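PDB 3HOL: TbpB from Actinobacillus pleuropneumoniae, which probably binds host transferrin at the bacterial surface as the lipoprotein part of a receptor used to acquire iron. Local coordinates for residues K280-L283 with T284-S287; I52-N56 with L57-P61. All coordinates share one frame; numbering follows the deposited sequence.

Contact 1: K280-L283 with T284-S287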
loop_
_atom_site.group_PDB
_atom_site.type_symbol
_atom_site.label_atom_id
_atom_site.label_comp_id
_atom_site.label_asym_id
_atom_site.label_seq_id
_atom_site.Cartn_x
_atom_site.Cartn_y
_atom_site.Cartn_z
ATOM N N LYS A 280 -6.488 0.046 11.952
ATOM C CA LYS A 280 -6.217 -0.640 13.187
ATOM C C LYS A 280 -6.861 0.167 14.310
ATOM O O LYS A 280 -6.688 1.385 14.380
ATOM C CB LYS A 280 -4.698 -0.758 13.357
ATOM C CG LYS A 280 -4.211 -1.233 14.737
ATOM C CD LYS A 280 -2.723 -1.577 14.708
ATOM C CE LYS A 280 -1.852 -0.336 14.540
ATOM N NZ LYS A 280 -1.732 0.350 15.865
ATOM N N ILE A 281 -7.618 -0.518 15.163
ATOM C CA ILE A 281 -8.201 0.078 16.363
ATOM C C ILE A 281 -7.375 -0.375 17.560
ATOM O O ILE A 281 -7.242 -1.566 17.815
ATOM C CB ILE A 281 -9.658 -0.349 16.592
ATOM C CG1 ILE A 281 -10.546 0.078 15.423
ATOM C CG2 ILE A 281 -10.183 0.245 17.967
ATOM C CD1 ILE A 281 -11.938 -0.576 15.395
ATOM N N ASP A 282 -6.806 0.576 18.282
ATOM C CA ASP A 282 -6.020 0.283 19.481
ATOM C C ASP A 282 -6.987 0.051 20.666
ATOM O O ASP A 282 -7.771 0.928 20.994
ATOM C CB ASP A 282 -5.071 1.462 19.738
ATOM C CG ASP A 282 -4.271 1.302 20.986
ATOM O OD1 ASP A 282 -3.043 1.136 20.884
ATOM O OD2 ASP A 282 -4.866 1.357 22.079
ATOM N N LEU A 283 -6.941 -1.132 21.290
ATOM C CA LEU A 283 -7.926 -1.469 22.326
ATOM C C LEU A 283 -7.627 -0.920 23.730
ATOM O O LEU A 283 -8.444 -1.096 24.646
ATOM C CB LEU A 283 -8.202 -2.971 22.372
ATOM C CG LEU A 283 -8.850 -3.479 21.087
ATOM C CD1 LEU A 283 -8.814 -4.992 21.019
ATOM C CD2 LEU A 283 -10.269 -2.939 20.897
ATOM N N THR A 284 -6.496 -0.254 23.922
ATOM C CA THR A 284 -6.272 0.376 25.233
ATOM C C THR A 284 -6.834 1.792 25.194
ATOM O O THR A 284 -7.393 2.274 26.181
ATOM C CB THR A 284 -4.785 0.440 25.616
ATOM O OG1 THR A 284 -4.156 1.456 24.826
ATOM C CG2 THR A 284 -4.067 -0.876 25.412
ATOM N N ASN A 285 -6.705 2.437 24.028
ATOM C CA ASN A 285 -7.107 3.825 23.800
ATOM C C ASN A 285 -8.417 3.977 23.029
ATOM O O ASN A 285 -9.009 5.063 23.027
ATOM C CB ASN A 285 -6.004 4.572 23.027
ATOM C CG ASN A 285 -4.711 4.711 23.829
ATOM O OD1 ASN A 285 -4.732 5.130 24.989
ATOM N ND2 ASN A 285 -3.587 4.356 23.221
ATOM N N PHE A 286 -8.875 2.886 22.398
ATOM C CA PHE A 286 -10.071 2.902 21.520
ATOM C C PHE A 286 -9.937 4.011 20.471
ATOM O O PHE A 286 -10.865 4.777 20.217
ATOM C CB PHE A 286 -11.399 2.964 22.323
ATOM C CG PHE A 286 -11.583 1.784 23.248
ATOM C CD1 PHE A 286 -12.293 0.663 22.829
ATOM C CD2 PHE A 286 -10.971 1.766 24.510
ATOM C CE1 PHE A 286 -12.428 -0.473 23.673
ATOM C CE2 PHE A 286 -11.098 0.647 25.370
ATOM C CZ PHE A 286 -11.837 -0.478 24.940
ATOM N N SER A 287 -8.748 4.079 19.875
ATOM C CA SER A 287 -8.431 5.042 18.821
ATOM C C SER A 287 -8.101 4.282 17.540
ATOM O O SER A 287 -7.688 3.130 17.615
ATOM C CB SER A 287 -7.246 5.896 19.252
ATOM O OG SER A 287 -6.121 5.057 19.499
#
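The chain reverses after strand 272-282, and Asp282 N donates to Ser287 O at 2.8 Å, the one sound backbone bond between the two arms. Ile281 CA adds a C-H...O contact to the same oxygen. On the return side Asp282 O takes two weak bonds, from Phe286 N at 2.7 Å and from Ser287 N at 3.5 Å.

The Asp282 side chain closes the turn. Its CG is anti to the backbone N (chi1 177°), which carries OD2 over the start of the loop. Three donors converge on this one oxygen. Thr284 OG1 meets the syn lone pair of Asp282 OD2 at 2.8 Å. Asn285 N comes to Asp282 OD2 nearly end-on to the C-O bond, at 2.9 Å. Thr284 N approaches Asp282 OD2 from above the carboxylate plane, also at 2.9 Å. Such a grip should favour the ionised carboxylate.

Leu283 O lies over one face of the Phe286 ring, 3.3 Å from Phe286 CE2. Leu283 CD2 lies 4.3 Å from Phe286 CE1, a loose apolar contact. Both side chains also reach Gln385 on strand 375-387. Phe286 and Ser287 both face Asp282, a G1 beta bulge, with Phe286 in the left-handed conformation its first position takes. The bulge sits at the mouth of a tight beta hairpin in the C-lobe handle domain.

Contact 2: I52-N56 with L57-P61; sequences ITNGN and LDDVP
Asn56 opens a type I beta turn that runs to Asp59, and its side chain reaches forward over that turn. Asn56 CB lies 3.5 Å from Leu57 N, and Asp59 OD2 is also close. CG stands anti to the backbone N (chi1 176°), and the amide therefore extends past Leu57. Asn56 OD1 accepts from Asp58 N at 2.8 Å. The donor sits well above the carbonyl plane, but the bond is fairly straight at hydrogen. At the other end of the amide, Asn56 ND2 donates to a water at 2.7 Å. That water donates in turn to Asp59 OD2 at 2.8 Å, bridging two side chains whose direct approach is badly angled.

The same OD2 is held from a second direction. Asn54 ND2 donates to the anti lone pair of Asp59 OD2 at 3.1 Å, in the plane of its own amide and almost straight (172°). The two flat groups are steeply turned, 65° apart. The other end of the Asn54 amide, OD1, accepts from Asn56 N at 2.9 Å, which makes an Asx turn. Asp59 N bonds to Asn56 O and closes the beta turn. Away from these polar groups, Ile52 CD1 meets Pro61 CG.

Lys106 NZ on strand 101-107 bonds to the backbone oxygens of Asn54, Asn56 and Asp59, tying the loop to the sheet. Both asparagine amides serve at both ends, as donor and acceptor. The Asn54 amide and the water, both donating to Asp59 OD2, would suit an ionised carboxylate.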
loop_
_atom_site.group_PDB
_atom_site.type_symbol
_atom_site.label_atom_id
_atom_site.label_comp_id
_atom_site.label_asym_id
_atom_site.label_seq_id
_atom_site.Cartn_x
_atom_site.Cartn_y
_atom_site.Cartn_z
ATOM N N ILE A 52 12.779 0.095 0.739
ATOM C CA ILE A 52 12.687 1.095 1.786
ATOM C C ILE A 52 11.394 0.899 2.601
ATOM O O ILE A 52 10.299 0.789 2.013
ATOM C CB ILE A 52 12.669 2.518 1.170
ATOM C CG1 ILE A 52 14.006 2.796 0.481
ATOM C CG2 ILE A 52 12.436 3.566 2.255
ATOM C CD1 ILE A 52 14.127 4.175 -0.220
ATOM N N THR A 53 11.528 0.901 3.929
ATOM C CA THR A 53 10.396 0.729 4.880
ATOM C C THR A 53 10.044 2.003 5.665
ATOM O O THR A 53 9.062 2.036 6.404
ATOM C CB THR A 53 10.697 -0.427 5.885
ATOM O OG1 THR A 53 11.856 -0.111 6.664
ATOM C CG2 THR A 53 10.958 -1.713 5.150
ATOM N N ASN A 54 10.849 3.047 5.492
ATOM C CA ASN A 54 10.713 4.351 6.148
ATOM C C ASN A 54 10.078 5.295 5.102
ATOM O O ASN A 54 10.725 5.589 4.085
ATOM C CB ASN A 54 12.135 4.832 6.558
ATOM C CG ASN A 54 12.157 6.222 7.147
ATOM O OD1 ASN A 54 11.122 6.838 7.332
ATOM N ND2 ASN A 54 13.359 6.728 7.459
ATOM N N GLY A 55 8.836 5.737 5.340
ATOM C CA GLY A 55 8.148 6.725 4.486
ATOM C C GLY A 55 8.400 8.196 4.802
ATOM O O GLY A 55 7.769 9.066 4.191
ATOM N N ASN A 56 9.324 8.492 5.729
ATOM C CA ASN A 56 9.578 9.888 6.115
ATOM C C ASN A 56 10.403 10.535 5.026
ATOM O O ASN A 56 11.528 10.106 4.767
ATOM C CB ASN A 56 10.297 9.967 7.497
ATOM C CG ASN A 56 10.688 11.420 7.923
ATOM O OD1 ASN A 56 10.537 12.405 7.179
ATOM N ND2 ASN A 56 11.175 11.538 9.165
ATOM N N LEU A 57 9.852 11.582 4.418
ATOM C CA LEU A 57 10.494 12.261 3.294
ATOM C C LEU A 57 11.752 13.049 3.656
ATOM O O LEU A 57 12.560 13.365 2.782
ATOM C CB LEU A 57 9.498 13.162 2.562
ATOM C CG LEU A 57 8.203 12.428 2.116
ATOM C CD1 LEU A 57 7.390 13.410 1.292
ATOM C CD2 LEU A 57 8.479 11.119 1.281
ATOM N N ASP A 58 11.922 13.345 4.934
ATOM C CA ASP A 58 13.088 14.075 5.382
ATOM C C ASP A 58 14.279 13.185 5.584
ATOM O O ASP A 58 15.397 13.683 5.673
ATOM C CB ASP A 58 12.751 14.838 6.662
ATOM C CG ASP A 58 11.887 16.027 6.371
ATOM O OD1 ASP A 58 12.207 16.758 5.418
ATOM O OD2 ASP A 58 10.869 16.212 7.046
ATOM N N ASP A 59 14.054 11.880 5.693
ATOM C CA ASP A 59 15.181 10.956 5.758
ATOM C C ASP A 59 15.553 10.393 4.374
ATOM O O ASP A 59 14.800 9.590 3.796
ATOM C CB ASP A 59 14.853 9.791 6.677
ATOM C CG ASP A 59 14.553 10.228 8.105
ATOM O OD1 ASP A 59 15.027 11.299 8.562
ATOM O OD2 ASP A 59 13.842 9.467 8.779
ATOM N N VAL A 60 16.714 10.771 3.870
ATOM C CA VAL A 60 17.203 10.249 2.618
ATOM C C VAL A 60 17.982 8.947 2.895
ATOM O O VAL A 60 18.720 8.884 3.884
ATOM C CB VAL A 60 18.059 11.313 1.931
ATOM C CG1 VAL A 60 18.483 10.885 0.586
ATOM C CG2 VAL A 60 17.216 12.599 1.761
ATOM N N PRO A 61 17.805 7.898 2.047
ATOM C CA PRO A 61 18.573 6.681 2.280
ATOM C C PRO A 61 20.089 6.955 2.376
ATOM O O PRO A 61 20.619 7.743 1.602
ATOM C CB PRO A 61 18.278 5.833 1.041
ATOM C CG PRO A 61 17.008 6.310 0.500
ATOM C CD PRO A 61 16.851 7.754 0.921
HETATM O O HOH W 1 12.145 9.828 11.011
#

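How the contacts relate
Contact 2 comes first in the chain and closes long before contact 1 opens. Their centres are 26 Å apart, their nearest atoms about 14 Å, and they do not touch. They share no sheet. Contact 2 follows edge strand 50-52 of a five-strand antiparallel sheet and leads to helix 63-66. Contact 1 joins strands 272-282 and 287-290 in the C-lobe handle domain. The five-strand sheet of contact 2 is separate from the sheet of that domain, consistent with an N-lobe handle. The two turns then probably lie in different lobes, each at the end of a strand of its own sheet.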